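Local coordinates for protein Hcp1 family type VI secretion system effector (Yersinia pestis, PDB 3V4H) that probably assembles into hexameric rings that build the inner tube of the type VI secretion system, as in other Hcp proteins, and may itself be secreted, at residues F30-G35 / N105-L110; V77-F82 / R150-K155; G100-N105 / F125-I130. All coordinates share one frame; numbering follows the deposited sequence.

Contact 1: F30-G35 / N105-L110; sequences FIKIDG and NVQFVL
The antiparallel pairing of strand 29-33 with strand 103-111 aligns F30 with V109, I31 with F108, K32 with Q107 and I33 with V106 in the larger sheet of this Hcp protein. F30 and V109 form a hydrogen-bonded pair, closed by V109 N to F30 O at 2.8 Å and by F30 N to V109 O at 2.9 Å. The same exchange recurs at K32 and Q107, where K32 N reaches Q107 O at 2.8 Å. The non-hydrogen-bonded pair I31/F108 lies between these two, and I33/V106 follows the second. The F30, K32 and Q107 oxygens also meet the alpha hydrogens of F108, V106 and I31, with I31 CA 3.3 Å from Q107 O. Just past the strand, D34 N still binds N105 O at 3.0 Å, so the register persists for one more residue; the model is too tight around the carboxylate of D34 for its link to the amide of N105 to be more than doubtful.

I31, I33, V106 and F108 share one face. With CG1 of I31 anti to the backbone N (chi1 -159°), its CD1 tip lies against V106 CG1 at 3.6 Å and against the CB of F108 at 4.1 Å, running across the latter side chain at about a right angle. I33 points the same way as V106 and lies alongside it, its CG1 4.1 Å from V106 CG1. The other face carries F30, K32, Q107 and V109: the F30 ring stacks on H45, while Q107 OE1 takes a hydrogen bond from K124 NZ. The ring of F108 continues to W54 and F80, so the I31, I33, V106 and F108 face is turned to the smaller sheet, as in the two-sheet beta barrel of Hcp proteins.

Contact 2: V77-F82 / R150-K155; sequences VSDFCF and RFSFTK
The F151 ring has the CB of F80 over one face, 3.9 Å from the ring centroid and 24° off the normal in a CH-pi contact, while CE2 of F82 sits at its edge, near the ring plane, 4.0 Å from F151 CE2. These three residues lie on the paired antiparallel strands 76-85 and 146-152 of the four-stranded sheet, and their rings fill its inner side against the larger sheet. F80 and F151 make an oblique pair, ring planes 35° apart; their side chains run alongside in a common direction, with F80 CD2 at 3.6 Å from F151 CZ. F125, from the other sheet, meets F151 edge-to-face. F153, just past the strand end, has the backbone N of F80 at its ring edge and meets CG1 of V77 through its CZ at 4.0 Å; it also packs against F125 and W56.

F151 places its ring through a first torsion of 62°, which sets CG between the backbone N and the carbonyl carbon; F80, with CG anti to the backbone N, reaches the same layer from the neighbouring strand. Beneath them F80 and F151 are a hydrogen-bonded pair, F151 N to F80 O at 2.8 Å and F80 N to F151 O at 3.1 Å, the second the more bent of the two. On the opposite face C81 and R150 form a non-hydrogen-bonded pair; in one of the two conformers of C81, SG lies against the R150 chain, 3.3 Å from R150 CD. The guanidinium of R150 is bound through NE in a salt bridge with E148, and D79 turns its OD2 to the hydroxyl of T131. Besides accepting F151 N, F80 O meets the alpha hydrogen of R150, with R150 CA 3.1 Å from F80 O.

Contact 3: G100-N105 / F125-I130; sequences GKHIKN and FTDVII
A corner in two adjoining strands brings I103 opposite V128 and N105 opposite T126, just after helix 90-99 has ended at G100 in a Schellman motif. I103 and V128 are a hydrogen-bonded antiparallel pair, with V128 N to I103 O at 2.7 Å and I103 N to V128 O at 2.8 Å. The next bond differs in geometry: D127 N approaches K104 O at 3.1 Å from well above the carbonyl plane, not on a lone pair. The left-handed backbone of D127, with a phi of 56°, helps the chain to bend there.

The beta hairpin of strands 103-111 and 119-126 is thereby joined at its open end to strand 128-138, so that the chain passes from one sheet of the Hcp fold to the other without a long loop. On the outer side of this corner H102 gives its ND1 hydrogen to D127 OD1, 3.1 Å away, on the syn side of the carboxylate but out of its plane. OD1 is in turn tilted from the imidazole plane, the N-H...O line is bent, and the ring and carboxylate planes stand 50° apart. I129 lies over one face of the same imidazole, its CG1 3.9 Å from the ring centroid in a CH-pi contact.

Inward, the CB atoms of I103 and V128 meet at 4.1 Å. With CG1 anti to the carbonyl carbon (chi1 -65°) and the chain extended beyond it, CD1 of I103 meets I130 CD1 at 3.6 Å. Both isoleucines also touch Y96 of helix 90-99, and V128 packs on F151 and F153.

Overall arrangement
From the N terminus, strand 29-33 is laid down first and waits until 105-110 to be paired, so contact 1 closes a long loop that holds strand 76-85 and helix 90-99. Segment 77-82 lies inside that loop but finds its partner beyond it, at 150-155; contacts 1 and 2 therefore cross. Contact 3 crosses contact 1 too, sharing N105 with it, yet falls wholly within the loop of contact 2. Contact 1 belongs to the larger sheet; contact 2 pairs strands of the smaller, its second segment running on to the larger; contact 3 forms the corner between them. Side chains of V106, F108 and I31 pack on F80, F82 and F151, bringing the sheets face to face.

Contact 1: F30-G35 / N105-L110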
loop_
_atom_site.group_PDB
_atom_site.type_symbol
_atom_site.label_atom_id
_atom_site.label_comp_id
_atom_site.label_asym_id
_atom_site.label_seq_id
_atom_site.Cartn_x
_atom_site.Cartn_y
_atom_site.Cartn_z
ATOM N N PHE A 30 8.076 7.642 -28.736
ATOM C CA PHE A 30 9.380 8.265 -28.964
ATOM C C PHE A 30 9.400 9.657 -28.435
ATOM O O PHE A 30 8.399 10.357 -28.522
ATOM C CB PHE A 30 9.685 8.329 -30.453
ATOM C CG PHE A 30 9.649 6.990 -31.117
ATOM C CD1 PHE A 30 10.717 6.140 -31.025
ATOM C CD2 PHE A 30 8.522 6.567 -31.792
ATOM C CE1 PHE A 30 10.683 4.885 -31.614
ATOM C CE2 PHE A 30 8.474 5.313 -32.379
ATOM C CZ PHE A 30 9.563 4.475 -32.291
ATOM N N ILE A 31 10.544 10.092 -27.961
ATOM C CA ILE A 31 10.713 11.514 -27.661
ATOM C C ILE A 31 11.994 12.025 -28.327
ATOM O O ILE A 31 13.063 11.392 -28.256
ATOM C CB ILE A 31 10.588 11.773 -26.144
ATOM C CG1 ILE A 31 10.257 13.243 -25.881
ATOM C CG2 ILE A 31 11.821 11.312 -25.407
ATOM C CD1 ILE A 31 9.626 13.569 -24.546
ATOM N N LYS A 32 11.886 13.152 -29.014
ATOM C CA LYS A 32 13.021 13.767 -29.715
ATOM C C LYS A 32 13.327 15.078 -29.010
ATOM O O LYS A 32 12.480 15.955 -28.967
ATOM C CB LYS A 32 12.652 14.041 -31.171
ATOM C CG LYS A 32 13.754 14.747 -31.971
ATOM C CD LYS A 32 13.238 15.932 -32.740
ATOM C CE LYS A 32 12.983 15.611 -34.198
ATOM N NZ LYS A 32 14.179 15.933 -35.035
ATOM N N ILE A 33 14.511 15.193 -28.431
ATOM C CA ILE A 33 14.846 16.340 -27.587
ATOM C C ILE A 33 16.003 17.133 -28.220
ATOM O O ILE A 33 17.068 16.573 -28.489
ATOM C CB ILE A 33 15.323 15.887 -26.218
ATOM C CG1 ILE A 33 14.195 15.216 -25.466
ATOM C CG2 ILE A 33 15.903 17.060 -25.439
ATOM C CD1 ILE A 33 14.619 14.642 -24.143
ATOM N N ASP A 34 15.817 18.416 -28.454
ATOM C CA ASP A 34 16.831 19.192 -29.143
ATOM C C ASP A 34 18.171 19.108 -28.497
ATOM O O ASP A 34 18.319 19.366 -27.338
ATOM C CB ASP A 34 16.434 20.645 -29.249
ATOM C CG ASP A 34 15.670 20.938 -30.505
ATOM O OD1 ASP A 34 15.877 20.261 -31.509
ATOM O OD2 ASP A 34 14.832 21.840 -30.488
ATOM N N GLY A 35 19.160 18.757 -29.283
ATOM C CA GLY A 35 20.528 18.642 -28.800
ATOM C C GLY A 35 20.840 17.368 -28.018
ATOM O O GLY A 35 21.971 17.159 -27.643
ATOM N N ASN A 105 13.128 22.749 -28.331
ATOM C CA ASN A 105 12.026 21.962 -28.853
ATOM C C ASN A 105 12.171 20.546 -28.347
ATOM O O ASN A 105 13.293 20.020 -28.310
ATOM C CB ASN A 105 12.069 21.900 -30.383
ATOM C CG ASN A 105 11.918 23.248 -31.032
ATOM O OD1 ASN A 105 10.805 23.747 -31.140
ATOM N ND2 ASN A 105 13.031 23.845 -31.487
ATOM N N VAL A 106 11.035 19.964 -27.952
ATOM C CA VAL A 106 10.911 18.568 -27.601
ATOM C C VAL A 106 9.650 18.082 -28.285
ATOM O O VAL A 106 8.619 18.769 -28.236
ATOM C CB VAL A 106 10.767 18.363 -26.082
ATOM C CG1 VAL A 106 10.455 16.897 -25.753
ATOM C CG2 VAL A 106 12.040 18.800 -25.359
ATOM N N GLN A 107 9.744 16.923 -28.935
ATOM C CA GLN A 107 8.615 16.319 -29.626
ATOM C C GLN A 107 8.394 14.859 -29.183
ATOM O O GLN A 107 9.270 13.995 -29.340
ATOM C CB GLN A 107 8.815 16.399 -31.143
ATOM C CG GLN A 107 7.663 15.764 -31.923
ATOM C CD GLN A 107 8.001 15.404 -33.364
ATOM O OE1 GLN A 107 7.449 15.999 -34.288
ATOM N NE2 GLN A 107 8.874 14.385 -33.561
ATOM N N PHE A 108 7.203 14.601 -28.663
ATOM C CA PHE A 108 6.794 13.292 -28.143
ATOM C C PHE A 108 5.752 12.676 -29.050
ATOM O O PHE A 108 4.830 13.346 -29.469
ATOM C CB PHE A 108 6.220 13.455 -26.757
ATOM C CG PHE A 108 5.578 12.210 -26.233
ATOM C CD1 PHE A 108 6.355 11.133 -25.854
ATOM C CD2 PHE A 108 4.212 12.109 -26.139
ATOM C CE1 PHE A 108 5.789 9.945 -25.374
ATOM C CE2 PHE A 108 3.630 10.942 -25.678
ATOM C CZ PHE A 108 4.426 9.853 -25.258
ATOM N N VAL A 109 5.939 11.428 -29.423
ATOM C CA VAL A 109 5.095 10.805 -30.424
ATOM C C VAL A 109 4.656 9.413 -29.982
ATOM O O VAL A 109 5.494 8.565 -29.529
ATOM C CB VAL A 109 5.829 10.735 -31.797
ATOM C CG1 VAL A 109 5.126 9.775 -32.750
ATOM C CG2 VAL A 109 5.923 12.140 -32.480
ATOM N N LEU A 110 3.363 9.139 -30.114
ATOM C CA LEU A 110 2.833 7.748 -30.011
ATOM C C LEU A 110 2.408 7.241 -31.345
ATOM O O LEU A 110 1.788 7.966 -32.122
ATOM C CB LEU A 110 1.592 7.703 -29.127
ATOM C CG LEU A 110 1.603 8.361 -27.745
ATOM C CD1 LEU A 110 0.188 8.352 -27.206
ATOM C CD2 LEU A 110 2.525 7.661 -26.751
#

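Contact 2: V77-F82 / R150-K155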
loop_
_atom_site.group_PDB
_atom_site.type_symbol
_atom_site.label_atom_id
_atom_site.label_comp_id
_atom_site.label_asym_id
_atom_site.label_seq_id
_atom_site.Cartn_x
_atom_site.Cartn_y
_atom_site.Cartn_z
ATOM N N VAL A 77 -0.716 23.114 -14.526
ATOM C CA VAL A 77 -0.221 22.252 -15.579
ATOM C C VAL A 77 1.030 21.541 -15.080
ATOM O O VAL A 77 2.007 22.193 -14.811
ATOM C CB VAL A 77 0.163 23.090 -16.808
ATOM C CG1 VAL A 77 0.652 22.212 -17.941
ATOM C CG2 VAL A 77 -1.022 23.947 -17.261
ATOM N N SER A 78 1.024 20.209 -15.004
ATOM C CA SER A 78 2.201 19.513 -14.460
ATOM C C SER A 78 3.405 19.448 -15.425
ATOM O O SER A 78 3.295 19.761 -16.613
ATOM C CB SER A 78 1.822 18.132 -13.922
ATOM O OG SER A 78 1.641 17.165 -14.984
ATOM N N ASP A 79 4.562 19.075 -14.883
ATOM C CA ASP A 79 5.754 18.797 -15.658
ATOM C C ASP A 79 5.383 17.617 -16.488
ATOM O O ASP A 79 4.565 16.863 -16.040
ATOM C CB ASP A 79 6.905 18.381 -14.720
ATOM C CG ASP A 79 7.553 19.583 -14.031
ATOM O OD1 ASP A 79 7.255 20.698 -14.442
ATOM O OD2 ASP A 79 8.378 19.410 -13.110
ATOM N N PHE A 80 5.905 17.492 -17.697
ATOM C CA PHE A 80 5.756 16.226 -18.482
ATOM C C PHE A 80 6.777 15.304 -17.881
ATOM O O PHE A 80 7.841 15.769 -17.470
ATOM C CB PHE A 80 6.026 16.444 -19.976
ATOM C CG PHE A 80 5.642 15.264 -20.856
ATOM C CD1 PHE A 80 4.334 15.065 -21.265
ATOM C CD2 PHE A 80 6.601 14.377 -21.258
ATOM C CE1 PHE A 80 4.020 14.014 -22.088
ATOM C CE2 PHE A 80 6.278 13.319 -22.079
ATOM C CZ PHE A 80 4.990 13.123 -22.460
ATOM N N CYS A 81 6.402 14.013 -17.778
ATOM C CA CYS A 81 7.178 12.928 -17.188
ATOM C C CYS A 81 7.327 11.822 -18.225
ATOM O O CYS A 81 6.353 11.523 -18.956
ATOM C CB CYS A 81 6.430 12.303 -15.984
ATOM S SG CYS A 81 6.442 13.296 -14.453
ATOM N N PHE A 82 8.538 11.279 -18.349
ATOM C CA PHE A 82 8.742 10.015 -19.088
ATOM C C PHE A 82 9.885 9.237 -18.490
ATOM O O PHE A 82 10.745 9.812 -17.798
ATOM C CB PHE A 82 8.979 10.231 -20.583
ATOM C CG PHE A 82 10.293 10.804 -20.937
ATOM C CD1 PHE A 82 11.346 9.980 -21.314
ATOM C CD2 PHE A 82 10.480 12.180 -20.984
ATOM C CE1 PHE A 82 12.586 10.513 -21.656
ATOM C CE2 PHE A 82 11.710 12.724 -21.297
ATOM C CZ PHE A 82 12.768 11.893 -21.637
ATOM N N ARG A 150 11.395 14.324 -15.768
ATOM C CA ARG A 150 10.365 15.344 -15.755
ATOM C C ARG A 150 10.898 16.656 -16.299
ATOM O O ARG A 150 12.070 16.969 -16.096
ATOM C CB ARG A 150 9.927 15.621 -14.339
ATOM C CG ARG A 150 9.529 14.345 -13.661
ATOM C CD ARG A 150 8.726 14.571 -12.413
ATOM N NE ARG A 150 8.412 13.274 -11.821
ATOM C CZ ARG A 150 7.719 13.110 -10.705
ATOM N NH1 ARG A 150 7.253 14.163 -10.039
ATOM N NH2 ARG A 150 7.490 11.882 -10.258
ATOM N N PHE A 151 10.058 17.417 -16.991
ATOM C CA PHE A 151 10.498 18.722 -17.535
ATOM C C PHE A 151 9.437 19.805 -17.569
ATOM O O PHE A 151 8.228 19.534 -17.622
ATOM C CB PHE A 151 11.187 18.577 -18.904
ATOM C CG PHE A 151 10.320 17.997 -20.021
ATOM C CD1 PHE A 151 9.384 18.767 -20.675
ATOM C CD2 PHE A 151 10.539 16.722 -20.481
ATOM C CE1 PHE A 151 8.656 18.267 -21.739
ATOM C CE2 PHE A 151 9.806 16.200 -21.540
ATOM C CZ PHE A 151 8.877 16.992 -22.179
ATOM N N SER A 152 9.931 21.029 -17.442
ATOM C CA SER A 152 9.178 22.279 -17.566
ATOM C C SER A 152 8.948 22.640 -19.003
ATOM O O SER A 152 9.736 22.224 -19.833
ATOM C CB SER A 152 10.048 23.418 -17.054
ATOM O OG SER A 152 9.481 23.864 -15.885
ATOM N N PHE A 153 7.943 23.484 -19.285
ATOM C CA PHE A 153 7.797 24.067 -20.626
ATOM C C PHE A 153 6.925 25.333 -20.601
ATOM O O PHE A 153 6.109 25.546 -19.699
ATOM C CB PHE A 153 7.289 23.022 -21.645
ATOM C CG PHE A 153 6.017 22.342 -21.228
ATOM C CD1 PHE A 153 4.773 22.888 -21.556
ATOM C CD2 PHE A 153 6.054 21.190 -20.469
ATOM C CE1 PHE A 153 3.597 22.299 -21.136
ATOM C CE2 PHE A 153 4.880 20.560 -20.071
ATOM C CZ PHE A 153 3.659 21.106 -20.394
ATOM N N THR A 154 7.148 26.231 -21.555
ATOM C CA THR A 154 6.362 27.456 -21.610
ATOM C C THR A 154 5.154 27.326 -22.532
ATOM O O THR A 154 4.162 27.993 -22.317
ATOM C CB THR A 154 7.252 28.657 -21.988
ATOM O OG1 THR A 154 8.076 28.279 -23.093
ATOM C CG2 THR A 154 8.145 29.023 -20.808
ATOM N N LYS A 155 5.242 26.465 -23.547
ATOM C CA LYS A 155 4.141 26.207 -24.469
ATOM C C LYS A 155 4.121 24.749 -24.858
ATOM O O LYS A 155 5.145 24.070 -24.778
ATOM C CB LYS A 155 4.290 27.014 -25.754
ATOM C CG LYS A 155 4.450 28.502 -25.517
ATOM C CD LYS A 155 4.415 29.282 -26.818
ATOM C CE LYS A 155 5.792 29.521 -27.413
ATOM N NZ LYS A 155 5.734 30.736 -28.255
#

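Contact 3: G100-N105 / F125-I130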
loop_
_atom_site.group_PDB
_atom_site.type_symbol
_atom_site.label_atom_id
_atom_site.label_comp_id
_atom_site.label_asym_id
_atom_site.label_seq_id
_atom_site.Cartn_x
_atom_site.Cartn_y
_atom_site.Cartn_z
ATOM N N GLY A 100 20.351 23.872 -15.425
ATOM C CA GLY A 100 19.146 24.678 -15.707
ATOM C C GLY A 100 19.145 25.192 -17.136
ATOM O O GLY A 100 18.740 26.315 -17.416
ATOM N N LYS A 101 19.620 24.351 -18.040
ATOM C CA LYS A 101 19.936 24.749 -19.400
ATOM C C LYS A 101 18.659 24.596 -20.220
ATOM O O LYS A 101 17.954 23.614 -20.082
ATOM C CB LYS A 101 21.026 23.817 -19.922
ATOM C CG LYS A 101 21.896 24.383 -21.025
ATOM C CD LYS A 101 22.084 23.366 -22.145
ATOM C CE LYS A 101 23.387 23.571 -22.903
ATOM N NZ LYS A 101 24.470 22.811 -22.221
ATOM N N HIS A 102 18.343 25.556 -21.070
ATOM C CA HIS A 102 17.057 25.514 -21.757
ATOM C C HIS A 102 17.200 24.704 -22.995
ATOM O O HIS A 102 18.272 24.642 -23.581
ATOM C CB HIS A 102 16.550 26.917 -22.090
ATOM C CG HIS A 102 16.112 27.712 -20.881
ATOM N ND1 HIS A 102 15.163 28.656 -20.945
ATOM C CD2 HIS A 102 16.530 27.664 -19.552
ATOM C CE1 HIS A 102 14.984 29.198 -19.723
ATOM N NE2 HIS A 102 15.822 28.589 -18.872
ATOM N N ILE A 103 16.105 24.056 -23.383
ATOM C CA ILE A 103 16.044 23.195 -24.563
ATOM C C ILE A 103 14.930 23.762 -25.426
ATOM O O ILE A 103 13.839 24.022 -24.919
ATOM C CB ILE A 103 15.700 21.744 -24.178
ATOM C CG1 ILE A 103 16.815 21.100 -23.331
ATOM C CG2 ILE A 103 15.411 20.905 -25.427
ATOM C CD1 ILE A 103 16.406 19.767 -22.660
ATOM N N LYS A 104 15.184 23.944 -26.717
ATOM C CA LYS A 104 14.275 24.746 -27.554
ATOM C C LYS A 104 12.990 24.010 -27.926
ATOM O O LYS A 104 11.903 24.574 -27.827
ATOM C CB LYS A 104 14.986 25.205 -28.818
ATOM C CG LYS A 104 16.078 26.222 -28.555
ATOM C CD LYS A 104 16.252 27.134 -29.758
ATOM C CE LYS A 104 17.286 28.217 -29.517
ATOM N NZ LYS A 104 17.238 29.243 -30.594
ATOM N N ASN A 105 13.128 22.749 -28.331
ATOM C CA ASN A 105 12.026 21.962 -28.853
ATOM C C ASN A 105 12.171 20.546 -28.347
ATOM O O ASN A 105 13.293 20.020 -28.310
ATOM C CB ASN A 105 12.069 21.900 -30.383
ATOM C CG ASN A 105 11.918 23.248 -31.032
ATOM O OD1 ASN A 105 10.805 23.747 -31.140
ATOM N ND2 ASN A 105 13.031 23.845 -31.487
ATOM N N PHE A 125 6.619 20.428 -27.294
ATOM C CA PHE A 125 6.812 21.386 -26.226
ATOM C C PHE A 125 7.899 22.375 -26.627
ATOM O O PHE A 125 8.829 22.017 -27.365
ATOM C CB PHE A 125 7.213 20.692 -24.910
ATOM C CG PHE A 125 6.459 19.436 -24.616
ATOM C CD1 PHE A 125 5.430 19.415 -23.683
ATOM C CD2 PHE A 125 6.828 18.240 -25.214
ATOM C CE1 PHE A 125 4.769 18.241 -23.382
ATOM C CE2 PHE A 125 6.158 17.061 -24.922
ATOM C CZ PHE A 125 5.125 17.062 -24.002
ATOM N N THR A 126 7.768 23.609 -26.129
ATOM C CA THR A 126 8.706 24.679 -26.379
ATOM C C THR A 126 9.333 25.219 -25.111
ATOM O O THR A 126 8.650 25.366 -24.099
ATOM C CB THR A 126 7.995 25.852 -27.040
ATOM O OG1 THR A 126 7.585 25.422 -28.322
ATOM C CG2 THR A 126 8.922 27.070 -27.197
ATOM N N ASP A 127 10.630 25.534 -25.205
ATOM C CA ASP A 127 11.395 26.101 -24.116
ATOM C C ASP A 127 11.336 25.222 -22.871
ATOM O O ASP A 127 10.744 25.598 -21.861
ATOM C CB ASP A 127 10.887 27.500 -23.806
ATOM C CG ASP A 127 11.875 28.305 -23.049
ATOM O OD1 ASP A 127 13.082 27.987 -23.136
ATOM O OD2 ASP A 127 11.452 29.267 -22.376
ATOM N N VAL A 128 12.002 24.071 -22.961
ATOM C CA VAL A 128 11.941 23.015 -21.946
ATOM C C VAL A 128 13.120 23.096 -20.964
ATOM O O VAL A 128 14.255 23.414 -21.363
ATOM C CB VAL A 128 11.943 21.634 -22.622
ATOM C CG1 VAL A 128 12.169 20.532 -21.589
ATOM C CG2 VAL A 128 10.634 21.411 -23.381
ATOM N N ILE A 129 12.838 22.872 -19.686
ATOM C CA ILE A 129 13.870 22.773 -18.647
ATOM C C ILE A 129 13.670 21.452 -17.917
ATOM O O ILE A 129 12.553 21.101 -17.553
ATOM C CB ILE A 129 13.793 23.923 -17.642
ATOM C CG1 ILE A 129 14.046 25.253 -18.361
ATOM C CG2 ILE A 129 14.795 23.723 -16.502
ATOM C CD1 ILE A 129 13.887 26.468 -17.479
ATOM N N ILE A 130 14.753 20.708 -17.758
ATOM C CA ILE A 130 14.731 19.419 -17.117
ATOM C C ILE A 130 14.763 19.644 -15.637
ATOM O O ILE A 130 15.722 20.176 -15.110
ATOM C CB ILE A 130 15.878 18.535 -17.609
ATOM C CG1 ILE A 130 15.712 18.326 -19.115
ATOM C CG2 ILE A 130 15.853 17.151 -16.922
ATOM C CD1 ILE A 130 16.935 17.729 -19.749
#